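PDB 5COZ: uncharacterized protein from Eubacterium rectale, which is of unknown function but resembles YycH-like regulatory proteins and is probably made with a lipoprotein signal, consistent with a role at the cell envelope. Local coordinates for residues Asp41-Asp46 with Lys282-Leu287; Ser139-Tyr144 with Val213-Pro218; Ile181-Lys186 with Asn242-Ala247; Leu343-Asp348 with Gly352-Ile357. All coordinates share one frame; numbering follows the deposited sequence. Where two conformers were deposited one is given.

Contact 1: Asp41-Asp46 with Lys282-Leu287; sequences DKLNID and KEVDKL
The alpha carbons of L43 and L287 are the nearest pair between strand 43-46 and helix 282-287, which run closer to antiparallel than to parallel, 146° between their directions, with axes 10.5 Å apart at their closest. That spacing leaves room for one interlocked layer of side chains, as expected where a helix packs on a beta sheet. From the strand come L43 and I45, two residues apart and so on the same face, while N44 between them turns to the other face and bonds through ND2 to E297. V284 receives both, one on each branch of its fork. Its CG1 lies 4.1 Å from CD2 of L43, the two side chains crossing at a slant, and its CG2 lies 4.2 Å from CD1 of I45, which comes in nearly at a right angle. The leucine reaches this far because CG is anti to its backbone N (chi1 -180°); the same CD2 of L43 also rests 4.2 Å from CB of L287. L287 also settles on I296 and V298 of strand 295-311, and V39 of strand 34-40 touches both I45 and V284. K286 has its salt-bridge partner in D345 of strand 338-348, and K282 bonds to O of G352 in the loop after it. No hydrogen bond or charge pair spans the two segments and all four touching residues are buried, so cohesion rests on apolar burial and van der Waals contact.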
# COMPACT_ATOMS: atom_id res chain seq x y z
N ASP A 41 -14.31 12.52 -24.31
CA ASP A 41 -15.11 13.25 -23.30
C ASP A 41 -15.60 12.36 -22.13
O ASP A 41 -16.24 12.89 -21.22
CB ASP A 41 -16.28 13.99 -23.96
CG ASP A 41 -17.26 13.13 -24.72
OD1 ASP A 41 -17.22 11.89 -24.56
OD2 ASP A 41 -18.07 13.70 -25.49
N LYS A 42 -15.27 11.06 -22.12
CA LYS A 42 -15.67 10.19 -21.01
C LYS A 42 -14.46 9.47 -20.42
O LYS A 42 -14.65 8.65 -19.52
CB LYS A 42 -16.72 9.17 -21.49
CG LYS A 42 -18.05 9.82 -21.91
CD LYS A 42 -19.06 8.74 -22.18
CE LYS A 42 -20.35 9.18 -22.80
NZ LYS A 42 -21.46 8.23 -22.51
N LEU A 43 -13.23 9.79 -20.86
CA LEU A 43 -12.03 9.11 -20.42
C LEU A 43 -10.87 10.07 -20.35
O LEU A 43 -10.38 10.60 -21.36
CB LEU A 43 -11.74 7.94 -21.40
CG LEU A 43 -10.50 7.04 -21.15
CD1 LEU A 43 -10.43 6.49 -19.77
CD2 LEU A 43 -10.47 5.89 -22.14
N ASN A 44 -10.41 10.27 -19.12
CA ASN A 44 -9.34 11.17 -18.79
C ASN A 44 -8.17 10.43 -18.13
O ASN A 44 -8.38 9.39 -17.48
CB ASN A 44 -9.93 12.19 -17.82
CG ASN A 44 -8.99 13.25 -17.38
OD1 ASN A 44 -8.15 13.73 -18.15
ND2 ASN A 44 -9.12 13.62 -16.14
N ILE A 45 -6.98 10.97 -18.27
CA ILE A 45 -5.80 10.43 -17.60
C ILE A 45 -5.22 11.54 -16.74
O ILE A 45 -4.90 12.60 -17.26
CB ILE A 45 -4.75 9.90 -18.62
CG1 ILE A 45 -5.37 8.77 -19.49
CG2 ILE A 45 -3.49 9.43 -17.87
CD1 ILE A 45 -4.48 8.33 -20.61
N ASP A 46 -5.08 11.32 -15.43
CA ASP A 46 -4.42 12.30 -14.53
C ASP A 46 -3.70 11.43 -13.52
O ASP A 46 -4.20 11.15 -12.42
CB ASP A 46 -5.44 13.26 -13.91
CG ASP A 46 -4.82 14.41 -13.15
OD1 ASP A 46 -3.58 14.44 -13.03
OD2 ASP A 46 -5.57 15.28 -12.67
N LYS A 282 -3.03 -0.27 -24.35
CA LYS A 282 -3.88 -1.45 -24.25
C LYS A 282 -5.00 -1.21 -23.21
O LYS A 282 -6.16 -1.57 -23.44
CB LYS A 282 -2.98 -2.64 -23.85
CG LYS A 282 -3.57 -3.99 -24.02
CD LYS A 282 -2.41 -4.95 -24.09
CE LYS A 282 -2.96 -6.31 -24.24
NZ LYS A 282 -1.84 -7.26 -24.25
N GLU A 283 -4.66 -0.56 -22.10
CA GLU A 283 -5.65 -0.29 -21.05
C GLU A 283 -6.69 0.74 -21.53
O GLU A 283 -7.88 0.56 -21.27
CB GLU A 283 -4.94 0.18 -19.79
CG GLU A 283 -5.90 0.56 -18.67
CD GLU A 283 -6.64 -0.56 -17.98
OE1 GLU A 283 -6.50 -1.74 -18.36
OE2 GLU A 283 -7.40 -0.24 -17.04
N VAL A 284 -6.26 1.76 -22.28
CA VAL A 284 -7.22 2.72 -22.84
C VAL A 284 -8.16 1.99 -23.81
O VAL A 284 -9.36 2.28 -23.81
CB VAL A 284 -6.48 3.90 -23.50
CG1 VAL A 284 -7.36 4.64 -24.52
CG2 VAL A 284 -5.95 4.85 -22.44
N ASP A 285 -7.63 1.06 -24.64
CA ASP A 285 -8.50 0.34 -25.57
C ASP A 285 -9.56 -0.45 -24.79
O ASP A 285 -10.72 -0.48 -25.21
CB ASP A 285 -7.66 -0.57 -26.47
CG ASP A 285 -8.36 -0.99 -27.74
OD1 ASP A 285 -8.86 -0.09 -28.49
OD2 ASP A 285 -8.35 -2.21 -28.04
N LYS A 286 -9.18 -1.03 -23.64
CA LYS A 286 -10.11 -1.78 -22.79
C LYS A 286 -11.15 -0.84 -22.18
O LYS A 286 -12.35 -1.10 -22.24
CB LYS A 286 -9.34 -2.52 -21.68
CG LYS A 286 -10.23 -3.32 -20.70
CD LYS A 286 -10.42 -2.63 -19.34
CE LYS A 286 -10.95 -3.60 -18.30
NZ LYS A 286 -11.33 -2.90 -17.03
N LEU A 287 -10.68 0.23 -21.54
CA LEU A 287 -11.55 1.17 -20.83
C LEU A 287 -12.54 1.84 -21.75
O LEU A 287 -13.66 2.10 -21.31
CB LEU A 287 -10.71 2.21 -20.09
CG LEU A 287 -9.83 1.66 -18.94
CD1 LEU A 287 -8.95 2.75 -18.36
CD2 LEU A 287 -10.67 1.02 -17.84

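Contact 2: Ser139-Tyr144 with Val213-Pro218; sequences SKFGTY and VFFMFP
Two phenylalanine rings, F141 and F215, meet without stacking. F215 offers its CE1 to the edge of the F141 ring, near that ring's plane and 4.1 Å from CZ, yet seen from F215 the same CZ approaches obliquely, so neither ring sits squarely over the other. At the edge of F215, in its plane, lies CA of T143. The F217 ring, in turn, carries the carbonyl carbon of F215 over one face, offset toward the rim. V213 adds an aliphatic partner: its CG1 is 4.1 Å from CZ of F141, again oblique to the ring. With CG anti to the backbone N (chi1 -179°), F141 extends from the loop toward the strand, and the two strand side chains come to meet it from the opposite direction. T143 crosses F215 at about a right angle, its CB 3.9 Å from CZ of F215 and its CG2 4.0 Å from the same CZ atom. A chi1 of 63° sets OG1 of T143 between the backbone N and carbonyl carbon and leaves the methyl for the ring.

The strand shows the usual alternation of an antiparallel sheet: V213 and F215 meet the 139-144 loop, while F214 and the selenomethionine M216 pack under helix 165-178, against A168 and A176 among others. N196 OD1 holds the backbone N of F141, and H243 and Y190 bring further rings to F215. Strand 211-220 thus lies between strands 188-192 and 244-249, with the loop that follows helix 130-137 laid over one face.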
# COMPACT_ATOMS: atom_id res chain seq x y z
N SER A 139 -11.63 6.64 12.72
CA SER A 139 -11.91 7.96 12.21
C SER A 139 -12.25 7.92 10.72
O SER A 139 -12.47 6.83 10.18
CB SER A 139 -10.71 8.87 12.50
OG SER A 139 -10.47 8.93 13.90
N LYS A 140 -12.30 9.07 10.04
CA LYS A 140 -12.67 9.15 8.63
C LYS A 140 -11.61 8.48 7.73
O LYS A 140 -11.96 7.93 6.66
CB LYS A 140 -12.88 10.62 8.22
CG LYS A 140 -13.73 10.82 6.97
CD LYS A 140 -13.99 12.31 6.73
CE LYS A 140 -14.70 12.57 5.42
NZ LYS A 140 -16.15 12.26 5.50
N PHE A 141 -10.33 8.53 8.14
CA PHE A 141 -9.27 7.93 7.35
C PHE A 141 -9.42 6.42 7.31
O PHE A 141 -9.73 5.79 8.33
CB PHE A 141 -7.90 8.31 7.95
CG PHE A 141 -6.70 7.78 7.21
CD1 PHE A 141 -6.30 8.35 6.01
CD2 PHE A 141 -6.01 6.66 7.67
CE1 PHE A 141 -5.17 7.88 5.33
CE2 PHE A 141 -4.89 6.18 6.98
CZ PHE A 141 -4.49 6.79 5.81
N GLY A 142 -9.11 5.85 6.15
CA GLY A 142 -9.12 4.41 5.95
C GLY A 142 -7.95 4.05 5.06
O GLY A 142 -7.53 4.86 4.22
N THR A 143 -7.38 2.87 5.26
CA THR A 143 -6.18 2.48 4.55
C THR A 143 -6.45 1.71 3.25
O THR A 143 -5.46 1.43 2.56
CB THR A 143 -5.29 1.61 5.45
OG1 THR A 143 -6.01 0.41 5.77
CG2 THR A 143 -4.86 2.33 6.74
N TYR A 144 -7.69 1.28 2.97
CA TYR A 144 -7.95 0.43 1.81
C TYR A 144 -8.21 1.21 0.55
O TYR A 144 -8.99 2.17 0.53
CB TYR A 144 -9.16 -0.49 2.05
CG TYR A 144 -8.93 -1.51 3.14
CD1 TYR A 144 -9.13 -1.19 4.48
CD2 TYR A 144 -8.53 -2.80 2.83
CE1 TYR A 144 -8.87 -2.11 5.49
CE2 TYR A 144 -8.28 -3.74 3.83
CZ TYR A 144 -8.46 -3.39 5.16
OH TYR A 144 -8.22 -4.34 6.13
N VAL A 213 0.52 10.05 8.71
CA VAL A 213 0.52 8.62 8.40
C VAL A 213 1.36 8.40 7.16
O VAL A 213 1.00 8.91 6.09
CB VAL A 213 -0.90 8.03 8.21
CG1 VAL A 213 -0.84 6.56 7.75
CG2 VAL A 213 -1.71 8.15 9.50
N PHE A 214 2.44 7.64 7.29
CA PHE A 214 3.21 7.25 6.12
C PHE A 214 2.85 5.88 5.68
O PHE A 214 2.68 4.98 6.51
CB PHE A 214 4.71 7.24 6.43
CG PHE A 214 5.25 8.63 6.57
CD1 PHE A 214 5.25 9.28 7.80
CD2 PHE A 214 5.84 9.27 5.48
CE1 PHE A 214 5.76 10.58 7.92
CE2 PHE A 214 6.33 10.58 5.60
CZ PHE A 214 6.29 11.22 6.82
N PHE A 215 2.78 5.69 4.36
CA PHE A 215 2.75 4.39 3.74
C PHE A 215 4.09 4.17 3.12
O PHE A 215 4.48 4.93 2.24
CB PHE A 215 1.67 4.21 2.64
CG PHE A 215 0.24 4.01 3.06
CD1 PHE A 215 -0.18 4.26 4.37
CD2 PHE A 215 -0.70 3.57 2.14
CE1 PHE A 215 -1.54 4.13 4.73
CE2 PHE A 215 -2.05 3.39 2.51
CZ PHE A 215 -2.45 3.67 3.79
N MSE A 216 4.79 3.15 3.59
CA MSE A 216 6.05 2.72 2.98
C MSE A 216 5.81 1.39 2.32
O MSE A 216 4.88 0.68 2.68
CB MSE A 216 7.18 2.66 3.98
CG MSE A 216 7.17 3.90 4.84
SE MSE A 216 8.49 3.85 6.18
CE MSE A 216 9.66 4.60 5.28
N PHE A 217 6.62 1.07 1.30
CA PHE A 217 6.34 -0.10 0.51
C PHE A 217 7.48 -1.11 0.51
O PHE A 217 8.46 -0.93 -0.20
CB PHE A 217 6.01 0.36 -0.93
CG PHE A 217 4.90 1.40 -0.95
CD1 PHE A 217 3.59 1.05 -0.63
CD2 PHE A 217 5.19 2.75 -1.15
CE1 PHE A 217 2.59 2.02 -0.57
CE2 PHE A 217 4.19 3.72 -1.10
CZ PHE A 217 2.88 3.35 -0.83
N PRO A 218 7.33 -2.18 1.30
CA PRO A 218 8.35 -3.26 1.32
C PRO A 218 8.65 -3.72 -0.10
O PRO A 218 7.72 -3.91 -0.91
CB PRO A 218 7.68 -4.36 2.13
CG PRO A 218 6.84 -3.55 3.13
CD PRO A 218 6.24 -2.46 2.27

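Contact 3: Ile181-Lys186 with Asn242-Ala247; sequences INVCEK and NHLVIA
V183 and L244 carry the nearest alpha carbons of the two segments, 8.6 Å apart, about twice the spacing of adjacent strands. No backbone hydrogen bond joins 181-186 to 242-247, because another stretch of chain runs between them: N182 and C184 pair with D219 and F217, and on the far flank M216 pairs with L244. The side chains must therefore reach across strand 211-220, and a single methyl, CD2 of L244, collects both partners. I181 meets it tip to tip, CD1 of I181 lying 4.2 Å from CD2 of L244, at the end of a chain stretched out by chi2 at 171°. V183 comes at about a right angle to the leucine, with its CG1 4.1 Å from the same CD2 of L244. A chi1 of -64° sets CG1 of V183 anti to the carbonyl carbon, and this is the branch that reaches L244.

In the large antiparallel sheet, the 181-186 segment runs beside strand 211-220, and its side chains pass over that strand to L244 on the next one, 244-249. I246 continues the row of L244 and packs on M216 and on I253 and L256 of strand 252-258, while V245 points to the other face and meets V213. I181 also touches I258, at the end of strand 252-258, and L261 in the loop beyond. Polar groups work at the margins. ND2 of N242 bonds to the carbonyl oxygens of P218 and Y225, and NZ of K186 forms a salt bridge with E48, a residue of strand 43-50 in the other sheet.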
# COMPACT_ATOMS: atom_id res chain seq x y z
N ILE A 181 13.27 -3.71 7.45
CA ILE A 181 12.36 -3.88 6.34
C ILE A 181 12.82 -2.98 5.22
O ILE A 181 12.73 -1.75 5.34
CB ILE A 181 10.88 -3.59 6.74
CG1 ILE A 181 10.42 -4.44 7.95
CG2 ILE A 181 9.94 -3.80 5.51
CD1 ILE A 181 9.05 -4.02 8.51
N ASN A 182 13.31 -3.56 4.12
CA ASN A 182 13.69 -2.78 2.95
C ASN A 182 12.44 -2.24 2.30
O ASN A 182 11.48 -3.00 2.09
CB ASN A 182 14.46 -3.64 1.94
CG ASN A 182 15.93 -3.79 2.26
OD1 ASN A 182 16.46 -3.25 3.25
ND2 ASN A 182 16.63 -4.52 1.41
N VAL A 183 12.42 -0.93 2.02
CA VAL A 183 11.26 -0.29 1.43
C VAL A 183 11.71 0.58 0.26
O VAL A 183 12.87 1.01 0.23
CB VAL A 183 10.44 0.54 2.46
CG1 VAL A 183 9.84 -0.34 3.57
CG2 VAL A 183 11.27 1.68 3.07
N CYS A 184 10.78 0.91 -0.64
CA CYS A 184 11.11 1.87 -1.70
C CYS A 184 11.47 3.23 -1.11
O CYS A 184 10.95 3.63 -0.06
CB CYS A 184 9.94 2.04 -2.67
SG CYS A 184 9.45 0.51 -3.49
N GLU A 185 12.27 4.01 -1.86
CA GLU A 185 12.60 5.36 -1.44
C GLU A 185 11.35 6.22 -1.39
O GLU A 185 11.22 7.04 -0.47
CB GLU A 185 13.64 5.98 -2.38
CG GLU A 185 14.97 5.25 -2.32
CD GLU A 185 16.14 5.88 -3.05
OE1 GLU A 185 16.06 7.08 -3.43
OE2 GLU A 185 17.17 5.18 -3.22
N LYS A 186 10.41 6.04 -2.34
CA LYS A 186 9.17 6.80 -2.35
C LYS A 186 8.18 6.24 -1.33
O LYS A 186 7.90 5.04 -1.31
CB LYS A 186 8.53 6.82 -3.75
CG LYS A 186 7.18 7.56 -3.77
CD LYS A 186 6.58 7.61 -5.15
CE LYS A 186 5.20 8.25 -5.10
NZ LYS A 186 4.72 8.60 -6.49
N ASN A 242 0.23 -4.18 -0.00
CA ASN A 242 1.55 -4.09 0.59
C ASN A 242 1.86 -2.67 1.04
O ASN A 242 2.43 -1.89 0.25
CB ASN A 242 2.60 -4.56 -0.40
CG ASN A 242 3.99 -4.41 0.11
OD1 ASN A 242 4.30 -4.84 1.22
ND2 ASN A 242 4.85 -3.82 -0.70
N HIS A 243 1.53 -2.33 2.27
CA HIS A 243 1.95 -1.05 2.83
C HIS A 243 2.31 -1.25 4.28
O HIS A 243 1.57 -1.88 5.05
CB HIS A 243 0.93 0.13 2.64
CG HIS A 243 -0.51 -0.21 2.90
ND1 HIS A 243 -1.49 0.05 1.95
CD2 HIS A 243 -1.11 -0.73 4.00
CE1 HIS A 243 -2.63 -0.32 2.49
NE2 HIS A 243 -2.47 -0.78 3.73
N LEU A 244 3.48 -0.73 4.62
CA LEU A 244 3.96 -0.63 6.00
C LEU A 244 3.44 0.75 6.47
O LEU A 244 3.81 1.80 5.89
CB LEU A 244 5.50 -0.71 6.01
CG LEU A 244 6.20 -0.32 7.34
CD1 LEU A 244 5.86 -1.28 8.47
CD2 LEU A 244 7.77 -0.27 7.14
N VAL A 245 2.51 0.75 7.46
CA VAL A 245 1.86 1.98 7.91
C VAL A 245 2.56 2.48 9.18
O VAL A 245 2.65 1.73 10.15
CB VAL A 245 0.36 1.76 8.14
CG1 VAL A 245 -0.31 3.10 8.49
CG2 VAL A 245 -0.31 1.16 6.90
N ILE A 246 3.10 3.70 9.13
CA ILE A 246 3.76 4.29 10.30
C ILE A 246 3.13 5.63 10.54
O ILE A 246 3.23 6.52 9.70
CB ILE A 246 5.28 4.42 10.08
CG1 ILE A 246 5.90 3.09 9.52
CG2 ILE A 246 5.95 4.88 11.40
CD1 ILE A 246 7.51 3.07 9.43
N ALA A 247 2.46 5.76 11.68
CA ALA A 247 1.83 7.04 12.02
C ALA A 247 2.51 7.67 13.20
O ALA A 247 3.04 6.94 14.06
CB ALA A 247 0.36 6.85 12.33

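Contact 4: Leu343-Asp348 with Gly352-Ile357; sequences LYDVYD and GEEYRI
D348 and E353 pair through the backbone, N of D348 lying 2.9 Å from O of E353, in a hairpin-like turn that folds the chain end back along strand 343-348. The straightest bond joins N of Y355 to O of V346 (3.0 Å, 173° at the hydrogen), making Y347 and E354 a non-hydrogen-bonded antiparallel pair. G352 N closes the turn on O of D348, whose OD1 takes the backbone N of Y350 and T351, an Asx turn.

Water extends this network. One molecule receives the hydroxyl proton of Y355 (OH to water 2.6 Å) and donates to D348 OD2 and E353 OE1, separating two like charges. A second water links D345 OD1 to the N of I357; D345 OD2 has K286 as its salt-bridge partner.

Around these bonds the side chains pack. E354 runs over one face of the Y347 ring, carboxylate and ring planes only 10° apart, and Y347 OH bonds to E283. CG2 of I357 lies over one face of Y344 in a CH-pi contact, 3.7 Å from CZ of Y344. V346 divides its methyls: CG1 is 3.7 Å from CD2 at the edge of the Y355 ring, and CG2 is 3.9 Å from CD1 of I357.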
# COMPACT_ATOMS: atom_id res chain seq x y z
N LEU A 343 -10.99 1.43 -8.93
CA LEU A 343 -10.85 0.14 -9.59
C LEU A 343 -9.42 -0.04 -10.08
O LEU A 343 -8.58 0.86 -9.93
CB LEU A 343 -11.84 0.11 -10.76
CG LEU A 343 -13.33 0.24 -10.36
CD1 LEU A 343 -14.19 0.49 -11.59
CD2 LEU A 343 -13.83 -1.01 -9.63
N TYR A 344 -9.11 -1.23 -10.63
CA TYR A 344 -7.75 -1.44 -11.10
C TYR A 344 -7.75 -2.57 -12.12
O TYR A 344 -8.65 -3.42 -12.15
CB TYR A 344 -6.79 -1.74 -9.92
CG TYR A 344 -7.05 -3.09 -9.30
CD1 TYR A 344 -8.12 -3.29 -8.43
CD2 TYR A 344 -6.21 -4.17 -9.55
CE1 TYR A 344 -8.41 -4.56 -7.92
CE2 TYR A 344 -6.45 -5.42 -9.00
CZ TYR A 344 -7.56 -5.62 -8.20
OH TYR A 344 -7.77 -6.88 -7.70
N ASP A 345 -6.68 -2.58 -12.94
CA ASP A 345 -6.39 -3.62 -13.90
C ASP A 345 -4.94 -4.05 -13.70
O ASP A 345 -4.12 -3.26 -13.23
CB ASP A 345 -6.65 -3.15 -15.33
CG ASP A 345 -8.14 -3.22 -15.69
OD1 ASP A 345 -8.74 -4.32 -15.54
OD2 ASP A 345 -8.69 -2.20 -16.16
N VAL A 346 -4.63 -5.30 -14.04
CA VAL A 346 -3.29 -5.85 -13.83
C VAL A 346 -2.83 -6.54 -15.09
O VAL A 346 -3.58 -7.31 -15.68
CB VAL A 346 -3.25 -6.85 -12.64
CG1 VAL A 346 -1.80 -7.27 -12.35
CG2 VAL A 346 -3.86 -6.26 -11.38
N TYR A 347 -1.59 -6.27 -15.48
CA TYR A 347 -0.96 -6.88 -16.65
C TYR A 347 0.29 -7.61 -16.27
O TYR A 347 1.09 -7.08 -15.51
CB TYR A 347 -0.59 -5.77 -17.66
CG TYR A 347 -1.79 -5.10 -18.28
CD1 TYR A 347 -2.47 -4.08 -17.61
CD2 TYR A 347 -2.21 -5.44 -19.56
CE1 TYR A 347 -3.60 -3.50 -18.17
CE2 TYR A 347 -3.32 -4.85 -20.13
CZ TYR A 347 -4.02 -3.88 -19.43
OH TYR A 347 -5.10 -3.33 -20.06
N ASP A 348 0.51 -8.77 -16.87
CA ASP A 348 1.81 -9.44 -16.77
C ASP A 348 2.84 -8.45 -17.37
O ASP A 348 2.65 -7.97 -18.51
CB ASP A 348 1.74 -10.76 -17.55
CG ASP A 348 3.03 -11.57 -17.63
OD1 ASP A 348 4.12 -10.95 -17.76
OD2 ASP A 348 2.94 -12.82 -17.66
N GLY A 352 2.34 -8.55 -21.28
CA GLY A 352 1.20 -7.66 -21.48
C GLY A 352 -0.13 -8.38 -21.36
O GLY A 352 -1.16 -7.77 -21.63
N GLU A 353 -0.13 -9.68 -20.99
CA GLU A 353 -1.39 -10.42 -20.75
C GLU A 353 -2.21 -9.64 -19.72
O GLU A 353 -1.71 -9.36 -18.63
CB GLU A 353 -1.09 -11.81 -20.19
CG GLU A 353 -2.36 -12.56 -19.77
CD GLU A 353 -2.16 -13.95 -19.20
OE1 GLU A 353 -1.00 -14.42 -19.13
OE2 GLU A 353 -3.18 -14.56 -18.80
N GLU A 354 -3.47 -9.36 -20.04
CA GLU A 354 -4.37 -8.71 -19.12
C GLU A 354 -5.07 -9.75 -18.26
O GLU A 354 -5.68 -10.69 -18.79
CB GLU A 354 -5.41 -7.89 -19.88
CG GLU A 354 -6.18 -7.04 -18.90
CD GLU A 354 -7.29 -6.18 -19.46
OE1 GLU A 354 -7.81 -6.51 -20.55
OE2 GLU A 354 -7.66 -5.21 -18.77
N TYR A 355 -4.99 -9.58 -16.95
CA TYR A 355 -5.66 -10.50 -16.02
C TYR A 355 -7.09 -10.10 -15.82
O TYR A 355 -7.44 -8.92 -15.87
CB TYR A 355 -4.92 -10.53 -14.69
CG TYR A 355 -3.51 -11.06 -14.81
CD1 TYR A 355 -3.23 -12.19 -15.57
CD2 TYR A 355 -2.46 -10.43 -14.16
CE1 TYR A 355 -1.94 -12.69 -15.67
CE2 TYR A 355 -1.17 -10.93 -14.23
CZ TYR A 355 -0.91 -12.07 -14.97
OH TYR A 355 0.35 -12.57 -15.04
N ARG A 356 -7.94 -11.09 -15.57
CA ARG A 356 -9.36 -10.90 -15.32
C ARG A 356 -9.54 -10.32 -13.92
O ARG A 356 -9.03 -10.90 -12.96
CB ARG A 356 -10.07 -12.27 -15.46
CG ARG A 356 -11.45 -12.40 -14.82
CD ARG A 356 -12.01 -13.79 -15.01
NE ARG A 356 -11.58 -14.75 -13.99
CZ ARG A 356 -10.83 -15.83 -14.22
NH1 ARG A 356 -10.38 -16.08 -15.45
NH2 ARG A 356 -10.51 -16.66 -13.23
N ILE A 357 -10.15 -9.11 -13.82
CA ILE A 357 -10.43 -8.50 -12.51
C ILE A 357 -11.94 -8.41 -12.41
O ILE A 357 -12.55 -7.61 -13.13
CB ILE A 357 -9.74 -7.12 -12.23
CG1 ILE A 357 -8.23 -7.08 -12.60
CG2 ILE A 357 -9.99 -6.67 -10.76
CD1 ILE A 357 -7.29 -8.05 -11.85
O HOH W 1 -6.82 -6.34 -15.60
O HOH W 2 -10.27 -6.83 -15.73
O HOH W 3 -6.15 -5.51 -22.43
O HOH W 4 0.75 -14.25 -17.03

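Overall arrangement
The four contacts fall into two pairs, one on each sheet. Contacts 2 and 3 lie near the centre of the chain and are held by apolar side chains alone, with no hydrogen bond across either; they use the neighbouring strands 211-220 and 244-249, whose backbones pair F214 with I246. Contacts 1 and 4 sit farther out, about the mixed sheet, yet contact 1 is wholly buried, while contact 4 mixes buried residues with the exposed E353. Helix 276-288 connects them, giving its apolar side to contact 1 and packing K286 on E354 of contact 4. Contact 4 alone uses backbone bonds and water, as suits neighbouring chain segments, whereas the other three bring together distant sequence through side chains.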